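Local coordinates for protein polyketide biosynthesis cytochrome P450 PksS (Bacillus subtilis, PDB 4YZR) that acts as a haem-dependent cytochrome P450 monooxygenase in the biosynthesis of the antibiotic bacillaene, with dihydrobacillaene as its substrate, at residues N117-G120 against S121-I125; L105-Q108 against A109-R113; N321-P324 against N325-E328; K367-L370 against K371-D375. One frame throughout, in Å; residues are numbered along the deposited sequence.

Interaction 1. Residues N117-G120 against S121-I125; sequences NLRG and SIEQI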
loop_
_atom_site.group_PDB
_atom_site.type_symbol
_atom_site.label_atom_id
_atom_site.label_comp_id
_atom_site.label_asym_id
_atom_site.label_seq_id
_atom_site.Cartn_x
_atom_site.Cartn_y
_atom_site.Cartn_z
ATOM N N ASN A 117 -15.482 11.392 7.781
ATOM C CA ASN A 117 -16.396 12.273 7.033
ATOM C C ASN A 117 -16.576 11.904 5.567
ATOM O O ASN A 117 -17.586 12.264 4.931
ATOM C CB ASN A 117 -16.087 13.741 7.174
ATOM C CG ASN A 117 -16.387 14.306 8.557
ATOM O OD1 ASN A 117 -17.125 13.718 9.356
ATOM N ND2 ASN A 117 -15.839 15.468 8.824
ATOM N N LEU A 118 -15.631 11.094 5.053
ATOM C CA LEU A 118 -15.720 10.578 3.681
ATOM C C LEU A 118 -16.607 9.368 3.533
ATOM O O LEU A 118 -16.908 8.953 2.419
ATOM C CB LEU A 118 -14.329 10.184 3.158
ATOM C CG LEU A 118 -13.315 11.328 3.195
ATOM C CD1 LEU A 118 -11.964 10.732 2.759
ATOM C CD2 LEU A 118 -13.728 12.425 2.229
ATOM N N ARG A 119 -17.107 8.825 4.605
ATOM C CA ARG A 119 -17.845 7.553 4.583
ATOM C C ARG A 119 -18.966 7.557 3.627
ATOM O O ARG A 119 -19.114 6.675 2.755
ATOM C CB ARG A 119 -18.360 7.182 6.002
ATOM C CG ARG A 119 -19.303 6.003 5.969
ATOM C CD ARG A 119 -19.740 5.557 7.401
ATOM N NE ARG A 119 -18.630 5.221 8.213
ATOM C CZ ARG A 119 -18.028 4.097 8.514
ATOM N NH1 ARG A 119 -18.315 3.022 7.961
ATOM N NH2 ARG A 119 -17.000 4.129 9.363
ATOM N N GLY A 120 -19.842 8.554 3.683
ATOM C CA GLY A 120 -21.015 8.562 2.816
ATOM C C GLY A 120 -20.648 8.575 1.358
ATOM O O GLY A 120 -21.231 7.846 0.504
ATOM N N SER A 121 -19.676 9.328 0.972
ATOM C CA SER A 121 -19.200 9.384 -0.413
ATOM C C SER A 121 -18.570 8.091 -0.883
ATOM O O SER A 121 -18.765 7.724 -2.047
ATOM C CB SER A 121 -18.187 10.491 -0.640
ATOM O OG SER A 121 -16.967 10.311 -0.006
ATOM N N ILE A 122 -17.883 7.369 -0.008
ATOM C CA ILE A 122 -17.278 6.094 -0.376
ATOM C C ILE A 122 -18.376 5.029 -0.495
ATOM O O ILE A 122 -18.340 4.197 -1.432
ATOM C CB ILE A 122 -16.187 5.704 0.597
ATOM C CG1 ILE A 122 -15.082 6.768 0.622
ATOM C CG2 ILE A 122 -15.651 4.302 0.244
ATOM C CD1 ILE A 122 -14.077 6.573 1.708
ATOM N N GLU A 123 -19.352 5.060 0.381
ATOM C CA GLU A 123 -20.488 4.152 0.249
ATOM C C GLU A 123 -21.169 4.397 -1.069
ATOM O O GLU A 123 -21.566 3.406 -1.725
ATOM C CB GLU A 123 -21.486 4.424 1.420
ATOM C CG GLU A 123 -20.991 3.842 2.745
ATOM C CD GLU A 123 -21.757 4.225 4.006
ATOM O OE1 GLU A 123 -22.528 5.154 3.929
ATOM O OE2 GLU A 123 -21.485 3.658 5.055
ATOM N N GLN A 124 -21.315 5.579 -1.532
ATOM C CA GLN A 124 -22.026 5.869 -2.750
ATOM C C GLN A 124 -21.252 5.324 -3.908
ATOM O O GLN A 124 -21.849 4.736 -4.829
ATOM C CB GLN A 124 -22.264 7.366 -2.955
ATOM C CG GLN A 124 -23.319 7.872 -2.074
ATOM C CD GLN A 124 -23.490 9.346 -2.359
ATOM O OE1 GLN A 124 -23.943 9.686 -3.460
ATOM N NE2 GLN A 124 -23.081 10.216 -1.417
ATOM N N ILE A 125 -19.939 5.465 -3.907
ATOM C CA ILE A 125 -19.099 4.878 -4.988
ATOM C C ILE A 125 -19.219 3.425 -4.993
ATOM O O ILE A 125 -19.439 2.789 -6.088
ATOM C CB ILE A 125 -17.604 5.296 -4.807
ATOM C CG1 ILE A 125 -17.454 6.796 -4.947
ATOM C CG2 ILE A 125 -16.689 4.560 -5.764
ATOM C CD1 ILE A 125 -16.159 7.278 -4.305
HETATM O O HOH W 1 -18.827 11.732 2.473
#

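Interaction 2. Residues L105-Q108 against A109-R113; sequences LVHQ and AFTPR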
loop_
_atom_site.group_PDB
_atom_site.type_symbol
_atom_site.label_atom_id
_atom_site.label_comp_id
_atom_site.label_asym_id
_atom_site.label_seq_id
_atom_site.Cartn_x
_atom_site.Cartn_y
_atom_site.Cartn_z
ATOM N N LEU A 105 2.527 18.834 8.392
ATOM C CA LEU A 105 1.878 19.621 7.378
ATOM C C LEU A 105 0.787 18.839 6.638
ATOM O O LEU A 105 -0.090 19.437 5.976
ATOM C CB LEU A 105 2.870 20.219 6.406
ATOM C CG LEU A 105 3.603 21.468 6.955
ATOM C CD1 LEU A 105 4.858 21.692 6.270
ATOM C CD2 LEU A 105 2.718 22.695 6.870
ATOM N N VAL A 106 0.848 17.522 6.599
ATOM C CA VAL A 106 -0.216 16.746 5.977
ATOM C C VAL A 106 -1.050 16.101 6.989
ATOM O O VAL A 106 -2.181 15.713 6.592
ATOM C CB VAL A 106 0.380 15.787 4.963
ATOM C CG1 VAL A 106 1.294 14.808 5.571
ATOM C CG2 VAL A 106 -0.670 15.046 4.108
ATOM N N HIS A 107 -0.612 15.897 8.194
ATOM C CA HIS A 107 -1.312 15.130 9.213
ATOM C C HIS A 107 -2.787 15.354 9.373
ATOM O O HIS A 107 -3.548 14.439 9.524
ATOM C CB HIS A 107 -0.600 15.399 10.562
ATOM C CG HIS A 107 -1.295 14.881 11.769
ATOM N ND1 HIS A 107 -2.018 15.682 12.617
ATOM C CD2 HIS A 107 -1.251 13.667 12.345
ATOM C CE1 HIS A 107 -2.469 14.953 13.618
ATOM N NE2 HIS A 107 -2.004 13.734 13.490
ATOM N N GLN A 108 -3.103 16.549 9.392
ATOM C CA GLN A 108 -4.459 16.933 9.586
ATOM C C GLN A 108 -5.431 16.422 8.504
ATOM O O GLN A 108 -6.606 16.244 8.812
ATOM C CB GLN A 108 -4.539 18.430 9.753
ATOM C CG GLN A 108 -4.247 19.164 8.493
ATOM C CD GLN A 108 -2.777 19.207 8.093
ATOM O OE1 GLN A 108 -1.871 18.666 8.769
ATOM N NE2 GLN A 108 -2.543 19.893 6.973
ATOM N N ALA A 109 -5.014 16.171 7.296
ATOM C CA ALA A 109 -5.796 15.595 6.322
ATOM C C ALA A 109 -6.196 14.201 6.515
ATOM O O ALA A 109 -7.169 13.654 5.868
ATOM C CB ALA A 109 -5.187 15.757 4.947
ATOM N N PHE A 110 -5.571 13.541 7.487
ATOM C CA PHE A 110 -5.836 12.107 7.721
ATOM C C PHE A 110 -6.177 11.839 9.160
ATOM O O PHE A 110 -6.118 10.670 9.560
ATOM C CB PHE A 110 -4.612 11.320 7.195
ATOM C CG PHE A 110 -4.512 11.309 5.693
ATOM C CD1 PHE A 110 -5.149 10.342 4.935
ATOM C CD2 PHE A 110 -3.802 12.241 5.046
ATOM C CE1 PHE A 110 -5.124 10.417 3.593
ATOM C CE2 PHE A 110 -3.731 12.395 3.669
ATOM C CZ PHE A 110 -4.378 11.420 2.912
ATOM N N THR A 111 -6.763 12.846 9.824
ATOM C CA THR A 111 -7.278 12.549 11.220
ATOM C C THR A 111 -8.570 11.790 11.195
ATOM O O THR A 111 -9.305 11.780 10.161
ATOM C CB THR A 111 -7.423 13.833 11.937
ATOM O OG1 THR A 111 -8.193 14.711 11.095
ATOM C CG2 THR A 111 -6.004 14.375 12.227
ATOM N N PRO A 112 -8.863 11.080 12.309
ATOM C CA PRO A 112 -10.050 10.215 12.287
ATOM C C PRO A 112 -11.387 10.827 11.833
ATOM O O PRO A 112 -12.052 10.208 10.979
ATOM C CB PRO A 112 -10.120 9.717 13.743
ATOM C CG PRO A 112 -8.667 9.710 14.216
ATOM C CD PRO A 112 -8.107 10.973 13.586
ATOM N N ARG A 113 -11.685 12.056 12.171
ATOM C CA ARG A 113 -12.965 12.629 11.797
ATOM C C ARG A 113 -12.910 12.975 10.327
ATOM O O ARG A 113 -13.921 12.862 9.655
ATOM C CB ARG A 113 -13.181 13.896 12.675
ATOM C CG ARG A 113 -14.486 14.643 12.319
ATOM C CD ARG A 113 -15.729 13.874 12.658
ATOM N NE ARG A 113 -16.789 14.845 12.990
ATOM C CZ ARG A 113 -18.036 14.514 13.354
ATOM N NH1 ARG A 113 -18.389 13.224 13.511
ATOM N NH2 ARG A 113 -18.905 15.466 13.609
#

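Interaction 3. Residues N321-P324 against N325-E328; sequences NRDP and NFFE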
loop_
_atom_site.group_PDB
_atom_site.type_symbol
_atom_site.label_atom_id
_atom_site.label_comp_id
_atom_site.label_asym_id
_atom_site.label_seq_id
_atom_site.Cartn_x
_atom_site.Cartn_y
_atom_site.Cartn_z
ATOM N N ASN A 321 4.218 -10.980 9.745
ATOM C CA ASN A 321 2.795 -11.049 10.021
ATOM C C ASN A 321 2.275 -12.482 10.250
ATOM O O ASN A 321 1.151 -12.635 10.670
ATOM C CB ASN A 321 2.037 -10.376 8.883
ATOM C CG ASN A 321 1.946 -8.928 9.036
ATOM O OD1 ASN A 321 2.270 -8.342 10.067
ATOM N ND2 ASN A 321 1.447 -8.278 7.977
ATOM N N ARG A 322 3.123 -13.446 9.983
ATOM C CA ARG A 322 2.807 -14.862 10.201
ATOM C C ARG A 322 3.726 -15.463 11.218
ATOM O O ARG A 322 3.898 -16.728 11.264
ATOM C CB ARG A 322 2.783 -15.665 8.880
ATOM C CG ARG A 322 1.649 -15.151 7.975
ATOM C CD ARG A 322 1.631 -15.837 6.673
ATOM N NE ARG A 322 0.641 -15.257 5.750
ATOM C CZ ARG A 322 -0.105 -15.968 4.955
ATOM N NH1 ARG A 322 -0.030 -17.336 4.927
ATOM N NH2 ARG A 322 -0.843 -15.352 4.108
ATOM N N ASP A 323 4.395 -14.677 12.032
ATOM C CA ASP A 323 5.401 -15.221 12.987
ATOM C C ASP A 323 4.686 -15.806 14.152
ATOM O O ASP A 323 3.971 -15.163 14.879
ATOM C CB ASP A 323 6.292 -14.054 13.375
ATOM C CG ASP A 323 7.505 -14.406 14.136
ATOM O OD1 ASP A 323 7.377 -15.382 14.999
ATOM O OD2 ASP A 323 8.559 -13.861 13.984
ATOM N N PRO A 324 4.923 -17.138 14.442
ATOM C CA PRO A 324 4.224 -17.729 15.553
ATOM C C PRO A 324 4.659 -17.311 16.928
ATOM O O PRO A 324 3.892 -17.574 17.870
ATOM C CB PRO A 324 4.533 -19.270 15.369
ATOM C CG PRO A 324 5.729 -19.314 14.671
ATOM C CD PRO A 324 5.727 -18.093 13.691
ATOM N N ASN A 325 5.716 -16.560 17.070
ATOM C CA ASN A 325 6.038 -15.912 18.337
ATOM C C ASN A 325 5.118 -14.775 18.692
ATOM O O ASN A 325 4.998 -14.326 19.834
ATOM C CB ASN A 325 7.401 -15.430 18.303
ATOM C CG ASN A 325 8.387 -16.526 18.178
ATOM O OD1 ASN A 325 8.589 -17.253 19.181
ATOM N ND2 ASN A 325 8.961 -16.748 17.030
ATOM N N PHE A 326 4.402 -14.238 17.643
ATOM C CA PHE A 326 3.535 -13.131 17.845
ATOM C C PHE A 326 2.091 -13.314 17.477
ATOM O O PHE A 326 1.235 -12.477 17.858
ATOM C CB PHE A 326 4.123 -11.871 17.102
ATOM C CG PHE A 326 5.356 -11.358 17.764
ATOM C CD1 PHE A 326 6.593 -11.903 17.488
ATOM C CD2 PHE A 326 5.292 -10.391 18.783
ATOM C CE1 PHE A 326 7.727 -11.453 18.099
ATOM C CE2 PHE A 326 6.435 -9.956 19.402
ATOM C CZ PHE A 326 7.637 -10.494 19.072
ATOM N N PHE A 327 1.762 -14.370 16.744
ATOM C CA PHE A 327 0.450 -14.665 16.307
ATOM C C PHE A 327 0.175 -16.164 16.520
ATOM O O PHE A 327 0.896 -17.003 16.040
ATOM C CB PHE A 327 0.226 -14.322 14.808
ATOM C CG PHE A 327 0.529 -12.887 14.434
ATOM C CD1 PHE A 327 -0.426 -11.942 14.592
ATOM C CD2 PHE A 327 1.806 -12.475 14.111
ATOM C CE1 PHE A 327 -0.183 -10.614 14.277
ATOM C CE2 PHE A 327 2.102 -11.147 13.824
ATOM C CZ PHE A 327 1.092 -10.261 13.949
ATOM N N GLU A 328 -1.007 -16.411 17.061
ATOM C CA GLU A 328 -1.431 -17.802 17.222
ATOM C C GLU A 328 -1.981 -18.361 15.944
ATOM O O GLU A 328 -2.742 -17.688 15.267
ATOM C CB GLU A 328 -2.501 -17.855 18.299
ATOM C CG GLU A 328 -3.138 -19.216 18.584
ATOM C CD GLU A 328 -4.368 -19.054 19.469
ATOM O OE1 GLU A 328 -4.347 -18.132 20.313
ATOM O OE2 GLU A 328 -5.348 -19.823 19.321
#

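Interaction 4. Residues K367-L370 against K371-D375; sequences KALL and KRFPD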
loop_
_atom_site.group_PDB
_atom_site.type_symbol
_atom_site.label_atom_id
_atom_site.label_comp_id
_atom_site.label_asym_id
_atom_site.label_seq_id
_atom_site.Cartn_x
_atom_site.Cartn_y
_atom_site.Cartn_z
ATOM N N LYS A 367 -18.035 -5.129 3.135
ATOM C CA LYS A 367 -19.450 -5.254 3.593
ATOM C C LYS A 367 -20.342 -5.116 2.418
ATOM O O LYS A 367 -21.358 -5.885 2.291
ATOM C CB LYS A 367 -19.700 -4.251 4.645
ATOM C CG LYS A 367 -19.289 -4.587 6.011
ATOM C CD LYS A 367 -19.579 -3.472 7.032
ATOM C CE LYS A 367 -20.950 -2.886 7.067
ATOM N NZ LYS A 367 -20.912 -1.733 8.049
ATOM N N ALA A 368 -20.166 -4.144 1.559
ATOM C CA ALA A 368 -21.052 -3.865 0.496
ATOM C C ALA A 368 -21.062 -4.976 -0.488
ATOM O O ALA A 368 -22.182 -5.342 -1.006
ATOM C CB ALA A 368 -20.784 -2.538 -0.144
ATOM N N LEU A 369 -19.937 -5.536 -0.863
ATOM C CA LEU A 369 -19.854 -6.611 -1.805
ATOM C C LEU A 369 -20.612 -7.840 -1.299
ATOM O O LEU A 369 -21.356 -8.435 -2.097
ATOM C CB LEU A 369 -18.367 -6.967 -2.009
ATOM C CG LEU A 369 -18.070 -8.074 -3.020
ATOM C CD1 LEU A 369 -18.472 -7.631 -4.397
ATOM C CD2 LEU A 369 -16.601 -8.437 -2.940
ATOM N N LEU A 370 -20.412 -8.183 -0.057
ATOM C CA LEU A 370 -21.029 -9.418 0.566
ATOM C C LEU A 370 -22.500 -9.179 0.764
ATOM O O LEU A 370 -23.298 -10.226 0.648
ATOM C CB LEU A 370 -20.382 -9.807 1.845
ATOM C CG LEU A 370 -18.962 -10.230 1.736
ATOM C CD1 LEU A 370 -18.446 -10.446 3.150
ATOM C CD2 LEU A 370 -18.835 -11.451 0.883
ATOM N N LYS A 371 -22.971 -7.986 0.942
ATOM C CA LYS A 371 -24.427 -7.659 1.100
ATOM C C LYS A 371 -25.037 -7.798 -0.244
ATOM O O LYS A 371 -26.172 -8.400 -0.395
ATOM C CB LYS A 371 -24.631 -6.266 1.636
ATOM C CG LYS A 371 -26.095 -5.909 1.824
ATOM C CD LYS A 371 -26.297 -4.576 2.507
ATOM C CE LYS A 371 -27.800 -4.411 2.737
ATOM N NZ LYS A 371 -28.045 -3.044 3.248
ATOM N N ARG A 372 -24.430 -7.271 -1.305
ATOM C CA ARG A 372 -25.055 -7.278 -2.610
ATOM C C ARG A 372 -25.009 -8.655 -3.182
ATOM O O ARG A 372 -26.018 -9.058 -3.892
ATOM C CB ARG A 372 -24.414 -6.297 -3.586
ATOM C CG ARG A 372 -25.238 -6.171 -4.829
ATOM C CD ARG A 372 -26.492 -5.272 -4.606
ATOM N NE ARG A 372 -26.159 -3.898 -4.305
ATOM C CZ ARG A 372 -26.086 -2.913 -5.195
ATOM N NH1 ARG A 372 -26.288 -3.138 -6.477
ATOM N NH2 ARG A 372 -25.648 -1.707 -4.860
ATOM N N PHE A 373 -23.945 -9.402 -3.038
ATOM C CA PHE A 373 -23.743 -10.651 -3.682
ATOM C C PHE A 373 -23.456 -11.714 -2.671
ATOM O O PHE A 373 -22.370 -12.219 -2.636
ATOM C CB PHE A 373 -22.652 -10.557 -4.758
ATOM C CG PHE A 373 -22.923 -9.559 -5.795
ATOM C CD1 PHE A 373 -23.967 -9.772 -6.703
ATOM C CD2 PHE A 373 -22.168 -8.364 -5.912
ATOM C CE1 PHE A 373 -24.258 -8.859 -7.690
ATOM C CE2 PHE A 373 -22.408 -7.493 -6.889
ATOM C CZ PHE A 373 -23.489 -7.679 -7.810
ATOM N N PRO A 374 -24.464 -12.165 -1.914
ATOM C CA PRO A 374 -24.231 -13.176 -0.872
ATOM C C PRO A 374 -23.745 -14.484 -1.414
ATOM O O PRO A 374 -23.096 -15.239 -0.678
ATOM C CB PRO A 374 -25.611 -13.393 -0.218
ATOM C CG PRO A 374 -26.566 -12.901 -1.170
ATOM C CD PRO A 374 -25.888 -11.765 -1.967
ATOM N N ASP A 375 -24.023 -14.769 -2.664
ATOM C CA ASP A 375 -23.613 -16.030 -3.305
ATOM C C ASP A 375 -22.301 -16.004 -4.085
ATOM O O ASP A 375 -21.906 -16.886 -4.812
ATOM C CB ASP A 375 -24.744 -16.590 -4.199
ATOM C CG ASP A 375 -26.019 -16.906 -3.424
ATOM O OD1 ASP A 375 -25.924 -17.284 -2.264
ATOM O OD2 ASP A 375 -27.082 -16.712 -3.995
#

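Interaction 1. Residues N117-G120 against S121-I125
L118 offers its carbonyl oxygen to two donors where the chain winds into the helix 119-133. I122 N reaches L118 O at 3.1 Å, nearly in line with the carbonyl bond (C=O...N angle 167°). The second donor is a hydroxyl: S121 OG lies 2.8 Å from L118 O and approaches it more from the side. A chi1 of 68° turns this hydroxyl back over the first turn, which places it beside the backbone amide of I122 at the same acceptor. A serine bonded to the carbonyl three residues back in this way belongs to the first turn of a helix.

The other backbone bonds are the regular i to i+4 kind. E123 N meets R119 O at 2.9 Å, and Q124 N bonds to G120 O. Water 1 accepts from S121 N at 3.0 Å and donates to N117 O at 2.8 Å, bridging the first turn to the residue leading into it.

Apolar contact is slight, with L118 CB 3.9 Å from I122 CD1. Between R119 and E123 the carboxylate lies against the aliphatic part of the arginine, E123 OE2 being 3.3 Å from R119 CG. Their flat groups are turned 65° apart, and R119 NH1 stays 4.3 Å from E123 OE2, too far for a salt bridge. The guanidinium takes its salt bridge from E116 instead.

Within the P450 helix bundle, R119 and I122 rest on L360 of helix 355-372, with H363 also under R119 and I364 under I122. On helix 148-158, E156 meets both S121 and I125.

Interaction 2. Residues L105-Q108 against A109-R113
A109 meets V106 one turn back: A109 N donates to V106 O at 3.0 Å, and A109 CB packs against the same oxygen at 3.4 Å. This i to i+3 bond shows a tighter winding than an alpha helix as the chain leaves helix 98-106.

F110 repeats the pattern. Its N lies 3.0 Å from H107 O and stands 50° above that carbonyl's plane, off its lone pairs, although the N-H points almost straight at the oxygen. The ring reaches back to V106, whose CG2 sits at the ring edge, 4.1 Å from F110 CE2. F110 also touches the bound haem, and L238 of helix 228-259 touches both V106 and F110.

T111 splits its branches between two residues. With chi1 at 51°, OG1 turns to Q108 O at 3.2 Å, and it has a further hydrogen bond to the hydroxyl of T114. CG2 instead goes over one face of the H107 ring, 4.2 Å from the centroid and 27° off the ring normal, a CH-pi contact.

The chemistry divides between polar bonds to carbonyls and apolar side-chain contacts. Backbone bonds and the threonine hydroxyl account for the carbonyls of V106, H107 and Q108, while Q108 NE2 folds back to L105 O at 2.7 Å. V106 and F110 give only carbon to their mutual contact, consistent with their buried place beside L238, where F110 meets the haem.

Interaction 3. Residues N321-P324 against N325-E328
D323 carries the link to N325, and its side chain can be followed outward. From CB, CG leaves anti to the backbone N (chi1 -170°), which swings the carboxylate forward along the chain. CG lies near the edge of the F326 ring, 4.3 Å from F326 CD1. OD1 is gripped twice. N325 N donates to D323 OD1 at 2.9 Å from the anti side, closing an Asx turn. N325 ND2 reaches D323 OD1 at the same 2.9 Å through the syn lone pair, with the amide plane turned 65° from the carboxylate plane. OD2 accepts from the amide of Y50, so both oxygens of this buried acid have donors.

The backbone oxygen of D323 is doubly used as well. F326 N lies 2.9 Å from D323 O, the i to i+3 bond of a beta turn, and comes from above the carbonyl plane. F327 N approaches D323 O at 3.0 Å more nearly in line, with a C=O...N angle of 162°. Together with the Asx turn, these bonds make up an Asx motif. The turn then brings F327 O to within 3.4 Å of P324 CA, a CA-H...O contact.

F327 folds its ring beneath the start of the loop, where N321 O stands 3.5 Å above one face, offset toward the rim.

This loop follows helix 317-320, the K' helix of P450s, and leads into the meander region before helix 355-372. R283 of helix 274-285, the arginine of the P450 ExxR motif, bonds to N321 O and packs on F327. R25 of helix 17-27 touches D323 and P324, and Y50 stacks on F326.

Interaction 4. Residues K367-L370 against K371-D375
L369 and F373 come together at the end of helix 355-372 through their first torsions. L369 sends CG anti to its amide nitrogen (chi1 -178°), carrying the branch toward the helix end. F373, with chi1 -58°, holds its ring beside its own nitrogen and lets it lean back. The two side chains meet at about a right angle, and L369 CD1 stops 4.1 Å from F373 CD2.

Backbone bonds fix the same spacing. F373 N donates to L369 O at 2.9 Å, and F373 CB also lies close to that oxygen, 3.6 Å from it. One and two residues earlier, R372 N meets A368 O at 3.0 Å and K371 N meets K367 O at 3.0 Å. The series stops there: P374 N has no hydrogen for L370 O, which receives a bent CA-H...O contact from P374 CA at 3.4 Å. F373 is the first residue to leave helical angles, directly before P374.

R372 CG, anti to its own nitrogen, lies 3.7 Å above the F373 ring plane, over the ring centre. Bends at chi2 and chi3 then lead the guanidinium on to salt bridges with E127, D131 and E134.

This is the C-terminal end of the P450 L helix, which follows the haem-ligand loop. E127 and D131 belong to helix 119-133, whose L130 also touches A368, L369 and R372. L370 packs on C264 and L267 of helix 261-269, and L369 reaches I141 and F145 of helix 141-146.

Overall arrangement
Interactions 1 and 2 follow closely along the chain, separated by three residues, their centres about 17 Å apart, and pass from the haem side outward: interaction 2 puts a phenylalanine on the cofactor, while interaction 1 is a surface turn with a water bridge. Interactions 2, 3 and 4 are partly buried. Interaction 4 lies equally near interaction 1, nearest atoms about 5 Å apart, because helices 119-133 and 355-372 pack together; both sit on one side of the chain's centre. Interaction 3 stands alone, about 30 to 34 Å from the others between centres. Both 1 and 4 rest on regular i to i+4 bonds, whereas 2 uses i to i+3 bonds and 3, without helix, relies on an aspartate.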